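Long-range contacts in conserved exported protein (Bacteroides fragilis, PDB 3CLW), which is of unknown function but probably acts as a hydrolase on O-glycosyl compounds: residues 22-27 and 354-359; 63-68 and 398-403. All coordinates share one frame; numbering follows the deposited sequence.

Interaction 1 (22-27 and 354-359)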
loop_
_atom_site.group_PDB
_atom_site.type_symbol
_atom_site.label_atom_id
_atom_site.label_comp_id
_atom_site.label_asym_id
_atom_site.label_seq_id
_atom_site.Cartn_x
_atom_site.Cartn_y
_atom_site.Cartn_z
ATOM N N PHE A 22 3.497 4.915 4.667
ATOM C CA PHE A 22 3.574 4.475 3.294
ATOM C C PHE A 22 4.156 3.077 3.402
ATOM O O PHE A 22 4.998 2.800 4.257
ATOM C CB PHE A 22 4.479 5.413 2.486
ATOM C CG PHE A 22 3.859 6.787 2.247
ATOM C CD1 PHE A 22 3.145 7.049 1.069
ATOM C CD2 PHE A 22 3.955 7.780 3.214
ATOM C CE1 PHE A 22 2.550 8.287 0.865
ATOM C CE2 PHE A 22 3.364 9.009 3.025
ATOM C CZ PHE A 22 2.656 9.270 1.850
ATOM N N SER A 23 3.691 2.190 2.544
ATOM C CA SER A 23 3.934 0.807 2.746
ATOM C C SER A 23 4.172 0.082 1.431
ATOM O O SER A 23 4.016 0.660 0.368
ATOM C CB SER A 23 2.756 0.204 3.487
ATOM O OG SER A 23 3.080 -1.095 3.955
ATOM N N ALA A 24 4.586 -1.179 1.531
ATOM C CA ALA A 24 4.589 -2.095 0.399
ATOM C C ALA A 24 4.479 -3.501 0.957
ATOM O O ALA A 24 4.456 -3.690 2.166
ATOM C CB ALA A 24 5.866 -1.936 -0.454
ATOM N N SER A 25 4.460 -4.485 0.072
ATOM C CA SER A 25 4.129 -5.842 0.442
ATOM C C SER A 25 5.314 -6.797 0.199
ATOM O O SER A 25 6.066 -6.639 -0.765
ATOM C CB SER A 25 2.889 -6.234 -0.384
ATOM O OG SER A 25 2.436 -7.510 -0.049
ATOM N N ASP A 26 5.471 -7.773 1.086
ATOM C CA ASP A 26 6.488 -8.824 0.959
ATOM C C ASP A 26 6.088 -10.027 0.072
ATOM O O ASP A 26 6.795 -11.034 0.014
ATOM C CB ASP A 26 6.865 -9.308 2.357
ATOM C CG ASP A 26 5.897 -10.339 2.926
ATOM O OD1 ASP A 26 4.805 -10.565 2.359
ATOM O OD2 ASP A 26 6.266 -10.953 3.954
ATOM N N ALA A 27 4.938 -9.934 -0.585
ATOM C CA ALA A 27 4.272 -11.150 -1.106
ATOM C C ALA A 27 5.113 -11.857 -2.178
ATOM O O ALA A 27 5.758 -11.186 -3.025
ATOM C CB ALA A 27 2.924 -10.810 -1.644
ATOM N N TRP A 354 -0.781 5.102 2.012
ATOM C CA TRP A 354 -0.730 4.651 0.609
ATOM C C TRP A 354 0.229 3.461 0.532
ATOM O O TRP A 354 1.367 3.560 0.993
ATOM C CB TRP A 354 -0.294 5.787 -0.339
ATOM C CG TRP A 354 -0.640 5.457 -1.742
ATOM C CD1 TRP A 354 -1.805 5.769 -2.399
ATOM C CD2 TRP A 354 0.148 4.680 -2.666
ATOM N NE1 TRP A 354 -1.776 5.255 -3.672
ATOM C CE2 TRP A 354 -0.599 4.566 -3.856
ATOM C CE3 TRP A 354 1.410 4.054 -2.590
ATOM C CZ2 TRP A 354 -0.119 3.873 -4.985
ATOM C CZ3 TRP A 354 1.877 3.354 -3.695
ATOM C CH2 TRP A 354 1.113 3.283 -4.886
ATOM N N GLN A 355 -0.230 2.337 -0.019
ATOM C CA GLN A 355 0.544 1.089 0.056
ATOM C C GLN A 355 0.692 0.406 -1.305
ATOM O O GLN A 355 -0.296 0.181 -2.019
ATOM C CB GLN A 355 -0.076 0.130 1.078
ATOM C CG GLN A 355 -0.592 0.848 2.358
ATOM C CD GLN A 355 -0.952 -0.096 3.465
ATOM O OE1 GLN A 355 -1.742 -1.016 3.255
ATOM N NE2 GLN A 355 -0.385 0.115 4.655
ATOM N N TRP A 356 1.936 0.133 -1.674
ATOM C CA TRP A 356 2.243 -0.684 -2.851
ATOM C C TRP A 356 1.799 -2.124 -2.657
ATOM O O TRP A 356 1.664 -2.583 -1.528
ATOM C CB TRP A 356 3.779 -0.703 -3.108
ATOM C CG TRP A 356 4.262 0.484 -3.792
ATOM C CD1 TRP A 356 4.908 1.561 -3.233
ATOM C CD2 TRP A 356 4.159 0.758 -5.190
ATOM N NE1 TRP A 356 5.222 2.479 -4.210
ATOM C CE2 TRP A 356 4.769 2.014 -5.418
ATOM C CE3 TRP A 356 3.601 0.063 -6.282
ATOM C CZ2 TRP A 356 4.829 2.595 -6.685
ATOM C CZ3 TRP A 356 3.660 0.640 -7.542
ATOM C CH2 TRP A 356 4.281 1.882 -7.739
ATOM N N TRP A 357 1.602 -2.826 -3.768
ATOM C CA TRP A 357 1.626 -4.277 -3.788
ATOM C C TRP A 357 3.116 -4.707 -3.603
ATOM O O TRP A 357 3.883 -4.057 -2.851
ATOM C CB TRP A 357 0.945 -4.765 -5.100
ATOM C CG TRP A 357 0.952 -6.239 -5.415
ATOM C CD1 TRP A 357 1.302 -6.798 -6.609
ATOM C CD2 TRP A 357 0.627 -7.343 -4.542
ATOM N NE1 TRP A 357 1.208 -8.163 -6.546
ATOM C CE2 TRP A 357 0.808 -8.529 -5.288
ATOM C CE3 TRP A 357 0.232 -7.445 -3.200
ATOM C CZ2 TRP A 357 0.589 -9.806 -4.751
ATOM C CZ3 TRP A 357 0.010 -8.711 -2.664
ATOM C CH2 TRP A 357 0.194 -9.878 -3.442
ATOM N N THR A 358 3.546 -5.785 -4.229
ATOM C CA THR A 358 4.922 -6.268 -4.017
ATOM C C THR A 358 5.986 -5.152 -4.237
ATOM O O THR A 358 5.965 -4.468 -5.255
ATOM C CB THR A 358 5.234 -7.427 -4.939
ATOM O OG1 THR A 358 5.072 -6.978 -6.289
ATOM C CG2 THR A 358 4.282 -8.643 -4.688
ATOM N N ALA A 359 6.882 -4.962 -3.267
ATOM C CA ALA A 359 8.022 -4.043 -3.404
ATOM C C ALA A 359 8.939 -4.390 -4.620
ATOM O O ALA A 359 9.543 -3.506 -5.235
ATOM C CB ALA A 359 8.822 -4.055 -2.128
#

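Interaction 2 (63-68 and 398-403)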
loop_
_atom_site.group_PDB
_atom_site.type_symbol
_atom_site.label_atom_id
_atom_site.label_comp_id
_atom_site.label_asym_id
_atom_site.label_seq_id
_atom_site.Cartn_x
_atom_site.Cartn_y
_atom_site.Cartn_z
ATOM N N MET A 63 12.932 4.803 -0.294
ATOM C CA MET A 63 11.570 5.194 0.079
ATOM C C MET A 63 11.411 5.487 1.576
ATOM O O MET A 63 10.560 6.277 1.942
ATOM C CB MET A 63 10.577 4.117 -0.347
ATOM C CG MET A 63 10.051 4.224 -1.807
ATOM S SD MET A 63 9.143 2.769 -2.381
ATOM C CE MET A 63 8.574 3.398 -3.836
ATOM N N ALA A 64 12.227 4.839 2.414
ATOM C CA ALA A 64 12.061 4.820 3.862
ATOM C C ALA A 64 10.576 4.601 4.240
ATOM O O ALA A 64 9.980 5.408 4.942
ATOM C CB ALA A 64 12.605 6.101 4.513
ATOM N N LEU A 65 10.006 3.506 3.740
ATOM C CA LEU A 65 8.667 3.090 4.097
ATOM C C LEU A 65 8.484 2.953 5.599
ATOM O O LEU A 65 9.425 2.635 6.344
ATOM C CB LEU A 65 8.317 1.772 3.423
ATOM C CG LEU A 65 8.310 1.778 1.898
ATOM C CD1 LEU A 65 8.206 0.372 1.471
ATOM C CD2 LEU A 65 7.160 2.643 1.322
ATOM N N THR A 66 7.242 3.176 6.033
ATOM C CA THR A 66 6.960 3.268 7.440
ATOM C C THR A 66 5.906 2.279 7.914
ATOM O O THR A 66 5.467 2.348 9.064
ATOM C CB THR A 66 6.582 4.731 7.827
ATOM O OG1 THR A 66 5.700 5.258 6.847
ATOM C CG2 THR A 66 7.829 5.604 7.882
ATOM N N ASN A 67 5.485 1.390 7.022
ATOM C CA ASN A 67 4.756 0.169 7.360
ATOM C C ASN A 67 5.297 -0.891 6.400
ATOM O O ASN A 67 5.910 -0.536 5.368
ATOM C CB ASN A 67 3.239 0.350 7.191
ATOM C CG ASN A 67 2.440 -0.947 7.451
ATOM O OD1 ASN A 67 2.331 -1.426 8.583
ATOM N ND2 ASN A 67 1.870 -1.496 6.405
ATOM N N TRP A 68 5.122 -2.167 6.740
ATOM C CA TRP A 68 5.517 -3.289 5.847
ATOM C C TRP A 68 4.426 -4.345 5.916
ATOM O O TRP A 68 4.017 -4.732 7.019
ATOM C CB TRP A 68 6.862 -3.891 6.274
ATOM C CG TRP A 68 7.439 -5.029 5.397
ATOM C CD1 TRP A 68 7.770 -6.306 5.806
ATOM C CD2 TRP A 68 7.800 -4.950 4.015
ATOM N NE1 TRP A 68 8.315 -7.021 4.770
ATOM C CE2 TRP A 68 8.350 -6.212 3.651
ATOM C CE3 TRP A 68 7.703 -3.939 3.038
ATOM C CZ2 TRP A 68 8.777 -6.499 2.334
ATOM C CZ3 TRP A 68 8.142 -4.219 1.725
ATOM C CH2 TRP A 68 8.670 -5.496 1.391
ATOM N N ASN A 398 9.444 10.740 -2.866
ATOM C CA ASN A 398 9.142 12.170 -2.744
ATOM C C ASN A 398 8.158 12.360 -1.596
ATOM O O ASN A 398 8.233 13.316 -0.832
ATOM C CB ASN A 398 8.501 12.714 -4.044
ATOM C CG ASN A 398 9.539 13.235 -5.048
ATOM O OD1 ASN A 398 10.000 14.402 -4.971
ATOM N ND2 ASN A 398 9.899 12.388 -5.997
ATOM N N TYR A 399 7.221 11.425 -1.496
ATOM C CA TYR A 399 6.263 11.410 -0.398
ATOM C C TYR A 399 6.798 10.678 0.830
ATOM O O TYR A 399 6.994 11.297 1.892
ATOM C CB TYR A 399 4.964 10.768 -0.855
ATOM C CG TYR A 399 4.193 11.585 -1.844
ATOM C CD1 TYR A 399 3.347 12.621 -1.423
ATOM C CD2 TYR A 399 4.278 11.316 -3.220
ATOM C CE1 TYR A 399 2.604 13.381 -2.352
ATOM C CE2 TYR A 399 3.538 12.066 -4.145
ATOM C CZ TYR A 399 2.715 13.093 -3.692
ATOM O OH TYR A 399 1.999 13.821 -4.609
ATOM N N SER A 400 7.043 9.365 0.666
ATOM C CA SER A 400 7.329 8.486 1.791
ATOM C C SER A 400 8.514 8.865 2.629
ATOM O O SER A 400 8.462 8.708 3.850
ATOM C CB SER A 400 7.395 6.998 1.365
ATOM O OG SER A 400 8.512 6.692 0.532
ATOM N N PHE A 401 9.578 9.368 2.008
ATOM C CA PHE A 401 10.849 9.668 2.741
ATOM C C PHE A 401 10.686 10.905 3.657
ATOM O O PHE A 401 11.304 10.994 4.711
ATOM C CB PHE A 401 12.023 9.855 1.725
ATOM C CG PHE A 401 13.394 10.044 2.351
ATOM C CD1 PHE A 401 14.249 8.963 2.534
ATOM C CD2 PHE A 401 13.855 11.312 2.701
ATOM C CE1 PHE A 401 15.571 9.139 3.077
ATOM C CE2 PHE A 401 15.161 11.505 3.267
ATOM C CZ PHE A 401 16.009 10.414 3.449
ATOM N N PHE A 402 9.813 11.833 3.240
ATOM C CA PHE A 402 9.605 13.119 3.908
ATOM C C PHE A 402 8.258 13.263 4.694
ATOM O O PHE A 402 8.167 13.996 5.687
ATOM C CB PHE A 402 9.727 14.213 2.855
ATOM C CG PHE A 402 11.092 14.285 2.213
ATOM C CD1 PHE A 402 12.161 14.866 2.896
ATOM C CD2 PHE A 402 11.308 13.752 0.935
ATOM C CE1 PHE A 402 13.424 14.942 2.313
ATOM C CE2 PHE A 402 12.555 13.808 0.350
ATOM C CZ PHE A 402 13.628 14.404 1.046
ATOM N N VAL A 403 7.233 12.544 4.248
ATOM C CA VAL A 403 5.915 12.561 4.904
ATOM C C VAL A 403 5.812 11.422 5.930
ATOM O O VAL A 403 5.454 10.297 5.596
ATOM C CB VAL A 403 4.730 12.543 3.869
ATOM C CG1 VAL A 403 3.386 12.796 4.590
ATOM C CG2 VAL A 403 4.923 13.627 2.799
HETATM O O HOH W 1 6.341 7.451 5.619
#

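Interaction 1 (22-27 and 354-359)
Ser-23 and Ser-25 join the strand 22-25 to 354-359 through four backbone hydrogen bonds. Ser-23 N donates to Trp-354 O (3.1 Å), and Trp-356 N donates to Ser-23 O (3.0 Å). Further on, Ser-25 N donates to Trp-357 O (3.0 Å) and Ala-359 N to Ser-25 O (3.1 Å). The pairing is parallel, with the strand axes at 23°. A beta bulge shifts the register by one residue: Ser-23 pairs with Gln-355, but Ser-25 pairs with Thr-358. The chain turns a corner at Trp-357.

The side chains of Ser-23 and Gln-355 share one face of the sheet. Gln-355 runs extended beyond CG and passes over Ser-23 CB, with NE2 3.4 Å from that CB. Its polar end is held elsewhere, OE1 by Arg-69 and NE2 by Asn-21. Phe-22 and Trp-354 lie on the other face. Their side chains cross at about a right angle, and the Phe-22 ring atoms CD1 and CE1 meet Trp-354 CB. Ala-24 CB packs on Trp-356 CB (3.6 Å) and on Ala-359 CB. Trp-357 CG is anti to the backbone N (chi1 175°). Its six-membered ring reaches Ala-27, with CH2 3.4 Å from Ala-27 CB. Thr-358 CG2 covers one face of this indole, toward the rim.

Strands 6-25 and 353-356 are neighbours in the parallel barrel of this TIM-barrel family. Strand 68-71 lies beside 22-25, and helix 328-347 packs on Trp-354 and Trp-356. The main chain supplies the hydrogen bonds between the segments, whereas the side chains meet by packing. With the bulge, backbone bonding continues past the corner at Trp-357, as Ser-25 N and O both still find partners.

Interaction 2 (63-68 and 398-403)
Ser-400 OG donates a hydrogen bond to Met-63 O, at a short 2.5 Å. The hydroxyl sits between the backbone N and the carbonyl carbon of its own residue (chi1 68°). It approaches the acceptor 22° out of the carbonyl plane, with a C=O...OG angle of 120°. OG also touches Met-63 CB (3.4 Å). Next to this bond, Ala-64 CB packs against Phe-401 CD1 at 3.8 Å.

A water joins the segments a little further along. It lies 2.6 Å from Thr-66 OG1 and donates to both Ser-400 O and Val-403 O. Arg-404 adds a further link, since its NH2 bonds to both Ala-64 O and Ser-400 O. Phe-401 is placed in turn by Phe-54, whose ring meets it edge-to-face, and by Arg-52, which bonds to its carbonyl.

The contact joins the loop before barrel strand 68-71 to helix 391-400 and the residues that follow it. Strand 6-25 lies alongside, with Phe-22 against Ser-400. Tyr-399 packs on helix 328-347 and on strand 438-444, which also meets Phe-402 and Val-403.

How the interactions relate
Both contacts are buried, but interaction 1 is nearer the middle of the chain, its centre about 5 Å from the chain centre against about 11 Å for interaction 2. Their own centres are about 11 Å apart. Interaction 1 pairs two barrel strands through the main chain. Interaction 2 ties a loop to the helix 391-400 region through a serine hydroxyl, a bridging water and a small apolar contact, and buries less than half as much surface. The two meet directly: Thr-66 N lies 2.9 Å from Phe-22 O, a probable hydrogen bond. Segment 63-68 thus runs beside 22-27 and connects the barrel pairing with helix 391-400.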